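Side-chain contacts in C-glycoside 3-oxidase (Microbacterium trichothecenolyticum, PDB 7DVE), which oxidises the C3 hydroxyl of the sugar in C-glycosides such as isoorientin and mangiferin, using FAD and passing the electrons to oxygen: residues L236-L241 with G258-V263; L281-I286 with Y393-M398; T23-L28 with I37-V42. All blocks are in the same frame, centred on the assembly; numbering follows the deposited sequence.

Interaction 3 is the buried one, a helix-on-strand contact inside the beta-alpha-beta unit, and all four of its touching residues lie in the interior. Interaction 1 lies at the surface, where two arginines and a leucine-aspartate pair meet between the outer strands of a small antiparallel sheet. Interaction 2 is intermediate, purely apolar, and joins residues far apart in sequence. Geometry links all three: the amide of Val240 lies 2.7 Å from Ser284 OG, and Tyr393 CE1 packs 3.4 Å from Val42 CG2. Interactions 1 and 3 both touch FAD, the first at the adenine base, the second at the adenosine ribose and base.

Interaction 1 of 3, residues L236-L241 with G258-V263; sequences LVTRVL and GERRDV. With FAD (flavin-adenine dinucleotide), chain C.
Thr238, Arg239 and Leu241 on one outer strand of a three-stranded antiparallel meander meet Arg260 and Asp262 on the other. The two segments run in nearly the same direction, 25° apart with axes 8.6 Å from each other, because strand 246-254 lies between them. Arg239 NH2 approaches the Arg260 guanidinium at its edge, 3.1 Å from Arg260 NH2, with the two planes 30° apart. Both atoms are donors, so this pair cannot bond and is likely to be electrostatically unfavourable. Thr238 OG1 lies oblique to the same guanidinium, 3.6 Å from Arg260 NH1, without bonding. Each arginine bends at its third torsion, and both rest on Val251 of the central strand. Further along, Leu241 lays CD1 3.8 Å from Asp262 CB, the two side chains crossing at about a right angle. The carboxylate does not neutralise the arginine pair by contact, since Asp262 OD1 stays 5.8 Å from Arg239 NH1. At the other end of the strand, Val237 N donates to FAD N1A (3.1 Å, 170°), while FAD N6A returns a weak bond to Val237 O. Such a meander, inserted after the third strand of the parallel sheet, is typical of the glutathione-reductase-like FAD-binding fold found in GMC oxidoreductases.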
loop_
_atom_site.group_PDB
_atom_site.type_symbol
_atom_site.label_atom_id
_atom_site.label_comp_id
_atom_site.label_asym_id
_atom_site.label_seq_id
_atom_site.Cartn_x
_atom_site.Cartn_y
_atom_site.Cartn_z
ATOM N N LEU A 236 2.395 -11.552 17.237
ATOM C CA LEU A 236 2.355 -12.329 16.009
ATOM C C LEU A 236 1.149 -13.255 16.001
ATOM O O LEU A 236 0.954 -14.038 16.930
ATOM C CB LEU A 236 3.635 -13.144 15.846
ATOM C CG LEU A 236 3.635 -14.178 14.717
ATOM C CD1 LEU A 236 3.614 -13.506 13.344
ATOM C CD2 LEU A 236 4.837 -15.097 14.851
ATOM N N VAL A 237 0.344 -13.160 14.956
ATOM C CA VAL A 237 -0.755 -14.090 14.743
ATOM C C VAL A 237 -0.210 -15.259 13.929
ATOM O O VAL A 237 0.242 -15.076 12.792
ATOM C CB VAL A 237 -1.940 -13.410 14.037
ATOM C CG1 VAL A 237 -3.051 -14.415 13.725
ATOM C CG2 VAL A 237 -2.493 -12.287 14.901
ATOM N N THR A 238 -0.227 -16.457 14.524
ATOM C CA THR A 238 0.267 -17.654 13.860
ATOM C C THR A 238 -0.840 -18.492 13.236
ATOM O O THR A 238 -0.549 -19.324 12.370
ATOM C CB THR A 238 1.056 -18.526 14.842
ATOM O OG1 THR A 238 0.251 -18.782 15.994
ATOM C CG2 THR A 238 2.307 -17.816 15.287
ATOM N N ARG A 239 -2.098 -18.270 13.621
ATOM C CA ARG A 239 -3.183 -19.119 13.152
ATOM C C ARG A 239 -4.515 -18.389 13.274
ATOM O O ARG A 239 -4.765 -17.696 14.264
ATOM C CB ARG A 239 -3.227 -20.424 13.951
ATOM C CG ARG A 239 -3.804 -21.596 13.202
ATOM C CD ARG A 239 -3.938 -22.843 14.102
ATOM N NE ARG A 239 -2.875 -22.927 15.099
ATOM C CZ ARG A 239 -2.984 -23.539 16.272
ATOM N NH1 ARG A 239 -4.107 -24.141 16.638
ATOM N NH2 ARG A 239 -1.935 -23.561 17.094
ATOM N N VAL A 240 -5.365 -18.562 12.268
ATOM C CA VAL A 240 -6.781 -18.240 12.380
ATOM C C VAL A 240 -7.501 -19.476 12.908
ATOM O O VAL A 240 -7.510 -20.526 12.255
ATOM C CB VAL A 240 -7.369 -17.804 11.033
ATOM C CG1 VAL A 240 -8.879 -17.562 11.174
ATOM C CG2 VAL A 240 -6.649 -16.555 10.507
ATOM N N LEU A 241 -8.087 -19.356 14.099
ATOM C CA LEU A 241 -8.855 -20.452 14.676
ATOM C C LEU A 241 -10.183 -20.570 13.950
ATOM O O LEU A 241 -10.985 -19.626 13.947
ATOM C CB LEU A 241 -9.085 -20.221 16.168
ATOM C CG LEU A 241 -7.855 -20.294 17.075
ATOM C CD1 LEU A 241 -8.168 -19.746 18.460
ATOM C CD2 LEU A 241 -7.349 -21.728 17.160
ATOM N N GLY A 258 7.133 -14.690 24.185
ATOM C CA GLY A 258 6.995 -15.942 23.476
ATOM C C GLY A 258 5.769 -16.756 23.818
ATOM O O GLY A 258 5.544 -17.797 23.186
ATOM N N GLU A 259 4.969 -16.330 24.792
ATOM C CA GLU A 259 3.790 -17.099 25.162
ATOM C C GLU A 259 2.700 -16.953 24.106
ATOM O O GLU A 259 2.464 -15.863 23.573
ATOM C CB GLU A 259 3.253 -16.658 26.524
ATOM C CG GLU A 259 2.947 -15.175 26.628
ATOM C CD GLU A 259 1.754 -14.878 27.511
ATOM O OE1 GLU A 259 0.700 -14.477 26.963
ATOM O OE2 GLU A 259 1.862 -15.064 28.746
ATOM N N ARG A 260 2.034 -18.063 23.801
ATOM C CA ARG A 260 0.880 -18.061 22.918
ATOM C C ARG A 260 -0.399 -18.025 23.739
ATOM O O ARG A 260 -0.448 -18.485 24.884
ATOM C CB ARG A 260 0.887 -19.279 21.985
ATOM C CG ARG A 260 2.134 -19.362 21.103
ATOM C CD ARG A 260 2.095 -20.486 20.067
ATOM N NE ARG A 260 1.075 -21.491 20.334
ATOM C CZ ARG A 260 0.333 -22.078 19.402
ATOM N NH1 ARG A 260 0.433 -21.737 18.124
ATOM N NH2 ARG A 260 -0.524 -23.036 19.760
ATOM N N ARG A 261 -1.431 -17.441 23.146
ATOM C CA ARG A 261 -2.742 -17.412 23.764
ATOM C C ARG A 261 -3.765 -17.350 22.646
ATOM O O ARG A 261 -3.506 -16.751 21.599
ATOM C CB ARG A 261 -2.894 -16.224 24.718
ATOM N N ASP A 262 -4.904 -18.002 22.854
ATOM C CA ASP A 262 -6.019 -17.917 21.923
ATOM C C ASP A 262 -6.877 -16.710 22.267
ATOM O O ASP A 262 -7.143 -16.438 23.441
ATOM C CB ASP A 262 -6.882 -19.178 21.980
ATOM C CG ASP A 262 -6.106 -20.442 21.668
ATOM O OD1 ASP A 262 -5.111 -20.388 20.916
ATOM O OD2 ASP A 262 -6.494 -21.496 22.206
ATOM N N VAL A 263 -7.295 -15.979 21.238
ATOM C CA VAL A 263 -8.299 -14.931 21.359
ATOM C C VAL A 263 -9.496 -15.362 20.523
ATOM O O VAL A 263 -9.383 -15.487 19.295
ATOM C CB VAL A 263 -7.765 -13.564 20.892
ATOM C CG1 VAL A 263 -8.825 -12.500 21.046
ATOM C CG2 VAL A 263 -6.515 -13.185 21.668
HETATM P PA FAD C . 0.819 -3.068 5.153
HETATM O O1A FAD C . 1.985 -3.926 4.831
HETATM O O2A FAD C . 0.914 -1.610 4.908
HETATM O O5B FAD C . 0.544 -3.408 6.705
HETATM C C5B FAD C . 0.354 -4.770 7.096
HETATM C C4B FAD C . 0.765 -4.953 8.535
HETATM O O4B FAD C . 0.464 -6.344 8.851
HETATM C C3B FAD C . 2.292 -4.810 8.700
HETATM O O3B FAD C . 2.544 -3.861 9.754
HETATM C C2B FAD C . 2.685 -6.229 9.138
HETATM O O2B FAD C . 3.744 -6.216 10.099
HETATM C C1B FAD C . 1.428 -6.728 9.821
HETATM N N9A FAD C . 1.429 -8.233 9.917
HETATM C C8A FAD C . 1.654 -9.007 8.842
HETATM N N7A FAD C . 1.585 -10.288 9.220
HETATM C C5A FAD C . 1.325 -10.321 10.529
HETATM C C6A FAD C . 1.145 -11.351 11.368
HETATM N N6A FAD C . 1.252 -12.569 10.838
HETATM N N1A FAD C . 0.869 -11.177 12.675
HETATM C C2A FAD C . 0.771 -9.869 13.155
HETATM N N3A FAD C . 0.950 -8.802 12.254
HETATM C C4A FAD C . 1.223 -9.050 10.962
HETATM N N1 FAD C . 1.266 3.036 -1.936
HETATM C C2 FAD C . 0.426 3.912 -2.601
HETATM O O2 FAD C . -0.744 3.578 -2.755
HETATM N N3 FAD C . 0.917 5.133 -3.089
HETATM C C4 FAD C . 2.264 5.494 -2.859
HETATM O O4 FAD C . 2.679 6.581 -3.272
HETATM C C4X FAD C . 3.094 4.602 -2.189
HETATM N N5 FAD C . 4.410 4.858 -1.984
HETATM C C5X FAD C . 5.149 4.019 -1.202
HETATM C C6 FAD C . 6.477 4.335 -0.858
HETATM C C7 FAD C . 7.235 3.528 -0.017
HETATM C C7M FAD C . 8.691 3.911 0.350
HETATM C C8 FAD C . 6.668 2.361 0.497
HETATM C C8M FAD C . 7.497 1.455 1.427
HETATM C C9 FAD C . 5.349 2.030 0.155
HETATM C C9A FAD C . 4.584 2.846 -0.698
HETATM N N10 FAD C . 3.318 2.522 -1.047
HETATM C C10 FAD C . 2.571 3.388 -1.735
HETATM C "C1'" FAD C . 2.681 1.229 -0.668
HETATM C "C2'" FAD C . 1.786 1.281 0.576
HETATM O "O2'" FAD C . 2.617 1.530 1.722
HETATM C "C3'" FAD C . 0.972 -0.048 0.719
HETATM O "O3'" FAD C . 0.130 -0.229 -0.428
HETATM C "C4'" FAD C . 0.038 -0.002 1.930
HETATM O "O4'" FAD C . 0.796 0.237 3.106
HETATM C "C5'" FAD C . -0.714 -1.352 2.084
HETATM O "O5'" FAD C . -1.422 -1.391 3.339
HETATM P P FAD C . -1.833 -2.762 4.095
HETATM O O1P FAD C . -2.333 -2.512 5.475
HETATM O O2P FAD C . -2.690 -3.490 3.135
HETATM O O3P FAD C . -0.486 -3.610 4.387
#

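Interaction 2 of 3, residues L281-I286 with Y393-M398; sequences LWASGI and YGMPAM
Ala283 and Pro396 bury the most surface here, 46 Å² each, with Trp282 next. Their backbones come close, the CA atoms of Ala283 and Pro396 lying 6.7 Å apart, and the proline ring lies beside the methyl of Ala283. Ala283 CB rests 3.8 Å from Pro396 CG and almost as near to Pro396 CD, so it meets the CG-CD edge of the pyrrolidine, near the ring's mean plane. The bond from Ala283 CA to its methyl aims instead at the end of Met395: that side chain bends at its second and third torsions (-43° and -85°), which turns the thioether back and sets Met395 CE 3.9 Å from Ala283 CB. One small side chain is thus covered by two neighbours in sequence, and its shortness is consistent with the close approach of the helix end.

Trp282 meets the same proline from a different direction. With CG anti to the backbone N (chi1 174°), its indole presents an edge: Pro396 CG lies near the plane of the indole, 4.1 Å from Trp282 CD1. Pro396 CG therefore touches both the methyl and the indole. All three pairs are apolar van der Waals contacts between carbon atoms.

Just beyond these residues the helix closes in a Schellman motif: Gly285 takes positive phi, Ile286 N bonds to Leu281 O at 2.9 Å and Gly285 N to Trp282 O at 3.0 Å. Around the contact, Phe385 of strand 382-386 meets both the indole and Pro396, Arg287 makes a cation-pi contact with Trp282, and Gln279 NE2 bonds to Pro396 O. Helix 276-283 is in this way packed against the two-stranded sheet of 382-386 and 396-401.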
loop_
_atom_site.group_PDB
_atom_site.type_symbol
_atom_site.label_atom_id
_atom_site.label_comp_id
_atom_site.label_asym_id
_atom_site.label_seq_id
_atom_site.Cartn_x
_atom_site.Cartn_y
_atom_site.Cartn_z
ATOM N N LEU A 281 -3.299 -17.555 6.142
ATOM C CA LEU A 281 -4.411 -18.440 5.789
ATOM C C LEU A 281 -3.911 -19.854 5.486
ATOM O O LEU A 281 -4.520 -20.836 5.915
ATOM C CB LEU A 281 -5.205 -17.875 4.600
ATOM C CG LEU A 281 -5.941 -16.512 4.665
ATOM C CD1 LEU A 281 -7.203 -16.496 3.804
ATOM C CD2 LEU A 281 -6.257 -16.079 6.086
ATOM N N TRP A 282 -2.790 -19.975 4.771
ATOM C CA TRP A 282 -2.203 -21.293 4.505
ATOM C C TRP A 282 -1.817 -21.993 5.802
ATOM O O TRP A 282 -2.165 -23.157 6.022
ATOM C CB TRP A 282 -0.991 -21.157 3.579
ATOM C CG TRP A 282 -0.236 -22.449 3.350
ATOM C CD1 TRP A 282 0.776 -22.961 4.113
ATOM C CD2 TRP A 282 -0.430 -23.371 2.274
ATOM N NE1 TRP A 282 1.209 -24.157 3.589
ATOM C CE2 TRP A 282 0.484 -24.428 2.459
ATOM C CE3 TRP A 282 -1.292 -23.406 1.175
ATOM C CZ2 TRP A 282 0.562 -25.511 1.582
ATOM C CZ3 TRP A 282 -1.226 -24.495 0.308
ATOM C CH2 TRP A 282 -0.309 -25.528 0.517
ATOM N N ALA A 283 -1.112 -21.283 6.686
ATOM C CA ALA A 283 -0.755 -21.847 7.985
ATOM C C ALA A 283 -1.978 -22.289 8.781
ATOM O O ALA A 283 -1.881 -23.224 9.585
ATOM C CB ALA A 283 0.052 -20.834 8.795
ATOM N N SER A 284 -3.131 -21.647 8.583
ATOM C CA SER A 284 -4.329 -22.017 9.329
ATOM C C SER A 284 -5.171 -23.085 8.634
ATOM O O SER A 284 -6.255 -23.424 9.132
ATOM C CB SER A 284 -5.194 -20.781 9.589
ATOM O OG SER A 284 -4.391 -19.679 9.965
ATOM N N GLY A 285 -4.704 -23.628 7.511
ATOM C CA GLY A 285 -5.461 -24.638 6.794
ATOM C C GLY A 285 -6.626 -24.110 5.984
ATOM O O GLY A 285 -7.490 -24.895 5.594
ATOM N N ILE A 286 -6.685 -22.807 5.732
ATOM C CA ILE A 286 -7.715 -22.195 4.896
ATOM C C ILE A 286 -7.071 -21.949 3.534
ATOM O O ILE A 286 -6.313 -20.993 3.349
ATOM C CB ILE A 286 -8.248 -20.907 5.522
ATOM C CG1 ILE A 286 -8.934 -21.212 6.854
ATOM C CG2 ILE A 286 -9.170 -20.173 4.555
ATOM C CD1 ILE A 286 -8.874 -20.059 7.838
ATOM N N TYR A 393 9.895 -15.288 11.414
ATOM C CA TYR A 393 8.783 -15.334 12.360
ATOM C C TYR A 393 8.274 -16.753 12.631
ATOM O O TYR A 393 7.354 -16.931 13.445
ATOM C CB TYR A 393 7.628 -14.469 11.836
ATOM C CG TYR A 393 7.941 -12.986 11.735
ATOM C CD1 TYR A 393 7.978 -12.193 12.867
ATOM C CD2 TYR A 393 8.195 -12.386 10.510
ATOM C CE1 TYR A 393 8.259 -10.844 12.785
ATOM C CE2 TYR A 393 8.474 -11.031 10.418
ATOM C CZ TYR A 393 8.498 -10.266 11.562
ATOM O OH TYR A 393 8.767 -8.917 11.513
ATOM N N GLY A 394 8.835 -17.766 11.969
ATOM C CA GLY A 394 8.349 -19.125 12.120
ATOM C C GLY A 394 7.080 -19.455 11.369
ATOM O O GLY A 394 6.443 -20.470 11.676
ATOM N N MET A 395 6.715 -18.695 10.476
ATOM C CA MET A 395 5.618 -18.784 9.529
ATOM C C MET A 395 6.099 -19.497 8.279
ATOM O O MET A 395 7.288 -19.438 7.958
ATOM C CB MET A 395 5.111 -17.382 9.179
ATOM C CG MET A 395 4.328 -16.686 10.293
ATOM S SD MET A 395 3.139 -17.720 11.184
ATOM C CE MET A 395 1.705 -17.602 10.118
ATOM N N PRO A 396 5.213 -20.200 7.573
ATOM C CA PRO A 396 5.674 -21.039 6.456
ATOM C C PRO A 396 6.381 -20.206 5.402
ATOM O O PRO A 396 5.877 -19.163 4.970
ATOM C CB PRO A 396 4.390 -21.678 5.916
ATOM C CG PRO A 396 3.354 -21.478 6.948
ATOM C CD PRO A 396 3.836 -20.511 7.989
ATOM N N ALA A 397 7.576 -20.658 5.019
ATOM C CA ALA A 397 8.420 -19.872 4.135
ATOM C C ALA A 397 7.792 -19.772 2.753
ATOM O O ALA A 397 7.118 -20.690 2.290
ATOM C CB ALA A 397 9.825 -20.469 4.047
ATOM N N MET A 398 8.000 -18.623 2.107
ATOM C CA MET A 398 7.449 -18.313 0.794
ATOM C C MET A 398 8.408 -18.667 -0.330
ATOM O O MET A 398 9.630 -18.513 -0.219
ATOM C CB MET A 398 7.073 -16.827 0.649
ATOM C CG MET A 398 6.535 -16.128 1.873
ATOM S SD MET A 398 6.350 -14.351 1.572
ATOM C CE MET A 398 4.995 -13.997 2.707
#

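Interaction 3 of 3, residues T23-L28 with I37-V42; sequences TYARIL and IAMFEV. With FAD (flavin-adenine dinucleotide), chain C.
Ile37 begins the second segment by reaching its longer branch to the helix: with CG1 anti to the carbonyl carbon (chi1 -55°), CD1 lands 3.7 Å from Leu28 CB and passes 4.3 Å from Ala25 O. Ala38 gives its backbone to the neighbouring strand 12-15, bonding with Val12 and Ile14. Met39 again faces the helix. Its chain is extended through the first two torsions, which carries Met39 CE to 4.3 Å from Ala25 CB; the flank of this methionine also packs on Phe229 and Leu231. Residues 23-28 of helix 19-31 run at 165° to strand 37-40, axes 9.9 Å apart, in the crossover of a beta-alpha-beta unit, and the Gly16, Gly18, Gly21 pattern, running from the turn into this helix, is consistent with a Rossmann-type dinucleotide site. Past the strand, Glu41 turns to FAD. CG is anti to the backbone N and the chain bends at chi2 (71°), so the carboxylate takes both ribose hydroxyls, FAD O3B at 2.5 Å from Glu41 OE1 and FAD O2B at 2.7 Å from Glu41 OE2. Ser17 OG and Gly43 N bond to these same oxygens and should fix the group's rotation. An alanine here has no carboxylate, and the two ribose hydroxyls would probably be left without these acceptors and the sugar freer to shift. Val42 then lays CG1 over the face of the adenine, 3.5 Å from FAD N3A.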
loop_
_atom_site.group_PDB
_atom_site.type_symbol
_atom_site.label_atom_id
_atom_site.label_comp_id
_atom_site.label_asym_id
_atom_site.label_seq_id
_atom_site.Cartn_x
_atom_site.Cartn_y
_atom_site.Cartn_z
ATOM N N THR A 23 -8.531 0.660 8.474
ATOM C CA THR A 23 -9.828 1.025 7.920
ATOM C C THR A 23 -10.932 0.250 8.619
ATOM O O THR A 23 -11.967 0.818 8.998
ATOM C CB THR A 23 -9.869 0.773 6.414
ATOM O OG1 THR A 23 -9.024 1.716 5.757
ATOM C CG2 THR A 23 -11.299 0.951 5.888
ATOM N N TYR A 24 -10.726 -1.061 8.797
ATOM C CA TYR A 24 -11.726 -1.835 9.531
ATOM C C TYR A 24 -11.943 -1.267 10.931
ATOM O O TYR A 24 -13.087 -1.098 11.380
ATOM C CB TYR A 24 -11.324 -3.304 9.603
ATOM C CG TYR A 24 -11.736 -4.089 8.385
ATOM C CD1 TYR A 24 -10.963 -4.061 7.226
ATOM C CD2 TYR A 24 -12.895 -4.842 8.383
ATOM C CE1 TYR A 24 -11.331 -4.779 6.102
ATOM C CE2 TYR A 24 -13.273 -5.571 7.260
ATOM C CZ TYR A 24 -12.490 -5.525 6.129
ATOM O OH TYR A 24 -12.852 -6.237 5.024
ATOM N N ALA A 25 -10.850 -0.953 11.633
ATOM C CA ALA A 25 -10.977 -0.413 12.988
ATOM C C ALA A 25 -11.779 0.884 12.998
ATOM O O ALA A 25 -12.692 1.059 13.815
ATOM C CB ALA A 25 -9.600 -0.185 13.611
ATOM N N ARG A 26 -11.470 1.802 12.082
ATOM C CA ARG A 26 -12.148 3.094 12.113
ATOM C C ARG A 26 -13.614 2.972 11.712
ATOM O O ARG A 26 -14.488 3.610 12.325
ATOM C CB ARG A 26 -11.440 4.105 11.220
ATOM C CG ARG A 26 -11.750 5.558 11.652
ATOM C CD ARG A 26 -12.539 6.275 10.584
ATOM N NE ARG A 26 -12.716 7.701 10.812
ATOM C CZ ARG A 26 -11.805 8.621 10.529
ATOM N NH1 ARG A 26 -10.562 8.292 10.229
ATOM N NH2 ARG A 26 -12.146 9.902 10.562
ATOM N N ILE A 27 -13.917 2.162 10.692
ATOM C CA ILE A 27 -15.310 2.070 10.275
ATOM C C ILE A 27 -16.136 1.379 11.334
ATOM O O ILE A 27 -17.310 1.710 11.520
ATOM C CB ILE A 27 -15.462 1.373 8.916
ATOM C CG1 ILE A 27 -14.699 2.146 7.847
ATOM C CG2 ILE A 27 -16.958 1.268 8.545
ATOM C CD1 ILE A 27 -15.459 3.397 7.399
ATOM N N LEU A 28 -15.556 0.427 12.064
ATOM C CA LEU A 28 -16.338 -0.170 13.138
ATOM C C LEU A 28 -16.419 0.746 14.354
ATOM O O LEU A 28 -17.425 0.715 15.069
ATOM C CB LEU A 28 -15.777 -1.552 13.510
ATOM C CG LEU A 28 -15.880 -2.606 12.392
ATOM C CD1 LEU A 28 -14.986 -3.824 12.618
ATOM C CD2 LEU A 28 -17.342 -3.029 12.170
ATOM N N ILE A 37 -12.976 -4.648 19.799
ATOM C CA ILE A 37 -12.083 -4.796 18.657
ATOM C C ILE A 37 -10.656 -4.942 19.176
ATOM O O ILE A 37 -10.166 -4.081 19.916
ATOM C CB ILE A 37 -12.170 -3.593 17.700
ATOM C CG1 ILE A 37 -13.615 -3.355 17.247
ATOM C CG2 ILE A 37 -11.227 -3.787 16.508
ATOM C CD1 ILE A 37 -13.862 -1.958 16.689
ATOM N N ALA A 38 -9.979 -6.014 18.783
ATOM C CA ALA A 38 -8.570 -6.180 19.112
ATOM C C ALA A 38 -7.759 -6.204 17.825
ATOM O O ALA A 38 -8.116 -6.908 16.878
ATOM C CB ALA A 38 -8.333 -7.457 19.926
ATOM N N MET A 39 -6.675 -5.442 17.788
ATOM C CA MET A 39 -5.792 -5.386 16.631
ATOM C C MET A 39 -4.429 -5.899 17.062
ATOM O O MET A 39 -3.897 -5.447 18.078
ATOM C CB MET A 39 -5.683 -3.964 16.078
ATOM C CG MET A 39 -4.743 -3.821 14.894
ATOM S SD MET A 39 -4.585 -2.095 14.316
ATOM C CE MET A 39 -5.811 -2.045 13.013
ATOM N N PHE A 40 -3.894 -6.862 16.307
ATOM C CA PHE A 40 -2.616 -7.497 16.579
ATOM C C PHE A 40 -1.652 -7.184 15.442
ATOM O O PHE A 40 -1.981 -7.389 14.268
ATOM C CB PHE A 40 -2.793 -9.004 16.768
ATOM C CG PHE A 40 -3.846 -9.351 17.779
ATOM C CD1 PHE A 40 -3.563 -9.304 19.137
ATOM C CD2 PHE A 40 -5.128 -9.691 17.377
ATOM C CE1 PHE A 40 -4.533 -9.601 20.080
ATOM C CE2 PHE A 40 -6.101 -9.986 18.309
ATOM C CZ PHE A 40 -5.802 -9.941 19.668
ATOM N N GLU A 41 -0.479 -6.666 15.803
ATOM C CA GLU A 41 0.565 -6.257 14.876
ATOM C C GLU A 41 1.895 -6.802 15.379
ATOM O O GLU A 41 2.259 -6.565 16.534
ATOM C CB GLU A 41 0.631 -4.724 14.762
ATOM C CG GLU A 41 1.975 -4.207 14.305
ATOM C CD GLU A 41 2.237 -4.506 12.851
ATOM O OE1 GLU A 41 1.397 -4.150 12.008
ATOM O OE2 GLU A 41 3.287 -5.107 12.550
ATOM N N VAL A 42 2.624 -7.514 14.513
ATOM C CA VAL A 42 3.841 -8.196 14.951
ATOM C C VAL A 42 5.001 -7.219 15.171
ATOM O O VAL A 42 5.852 -7.443 16.045
ATOM C CB VAL A 42 4.204 -9.302 13.939
ATOM C CG1 VAL A 42 4.456 -8.719 12.546
ATOM C CG2 VAL A 42 5.406 -10.079 14.425
HETATM P PA FAD C . 0.819 -3.068 5.153
HETATM O O1A FAD C . 1.985 -3.926 4.831
HETATM O O2A FAD C . 0.914 -1.610 4.908
HETATM O O5B FAD C . 0.544 -3.408 6.705
HETATM C C5B FAD C . 0.354 -4.770 7.096
HETATM C C4B FAD C . 0.765 -4.953 8.535
HETATM O O4B FAD C . 0.464 -6.344 8.851
HETATM C C3B FAD C . 2.292 -4.810 8.700
HETATM O O3B FAD C . 2.544 -3.861 9.754
HETATM C C2B FAD C . 2.685 -6.229 9.138
HETATM O O2B FAD C . 3.744 -6.216 10.099
HETATM C C1B FAD C . 1.428 -6.728 9.821
HETATM N N9A FAD C . 1.429 -8.233 9.917
HETATM C C8A FAD C . 1.654 -9.007 8.842
HETATM N N7A FAD C . 1.585 -10.288 9.220
HETATM C C5A FAD C . 1.325 -10.321 10.529
HETATM C C6A FAD C . 1.145 -11.351 11.368
HETATM N N6A FAD C . 1.252 -12.569 10.838
HETATM N N1A FAD C . 0.869 -11.177 12.675
HETATM C C2A FAD C . 0.771 -9.869 13.155
HETATM N N3A FAD C . 0.950 -8.802 12.254
HETATM C C4A FAD C . 1.223 -9.050 10.962
HETATM N N1 FAD C . 1.266 3.036 -1.936
HETATM C C2 FAD C . 0.426 3.912 -2.601
HETATM O O2 FAD C . -0.744 3.578 -2.755
HETATM N N3 FAD C . 0.917 5.133 -3.089
HETATM C C4 FAD C . 2.264 5.494 -2.859
HETATM O O4 FAD C . 2.679 6.581 -3.272
HETATM C C4X FAD C . 3.094 4.602 -2.189
HETATM N N5 FAD C . 4.410 4.858 -1.984
HETATM C C5X FAD C . 5.149 4.019 -1.202
HETATM C C6 FAD C . 6.477 4.335 -0.858
HETATM C C7 FAD C . 7.235 3.528 -0.017
HETATM C C7M FAD C . 8.691 3.911 0.350
HETATM C C8 FAD C . 6.668 2.361 0.497
HETATM C C8M FAD C . 7.497 1.455 1.427
HETATM C C9 FAD C . 5.349 2.030 0.155
HETATM C C9A FAD C . 4.584 2.846 -0.698
HETATM N N10 FAD C . 3.318 2.522 -1.047
HETATM C C10 FAD C . 2.571 3.388 -1.735
HETATM C "C1'" FAD C . 2.681 1.229 -0.668
HETATM C "C2'" FAD C . 1.786 1.281 0.576
HETATM O "O2'" FAD C . 2.617 1.530 1.722
HETATM C "C3'" FAD C . 0.972 -0.048 0.719
HETATM O "O3'" FAD C . 0.130 -0.229 -0.428
HETATM C "C4'" FAD C . 0.038 -0.002 1.930
HETATM O "O4'" FAD C . 0.796 0.237 3.106
HETATM C "C5'" FAD C . -0.714 -1.352 2.084
HETATM O "O5'" FAD C . -1.422 -1.391 3.339
HETATM P P FAD C . -1.833 -2.762 4.095
HETATM O O1P FAD C . -2.333 -2.512 5.475
HETATM O O2P FAD C . -2.690 -3.490 3.135
HETATM O O3P FAD C . -0.486 -3.610 4.387
#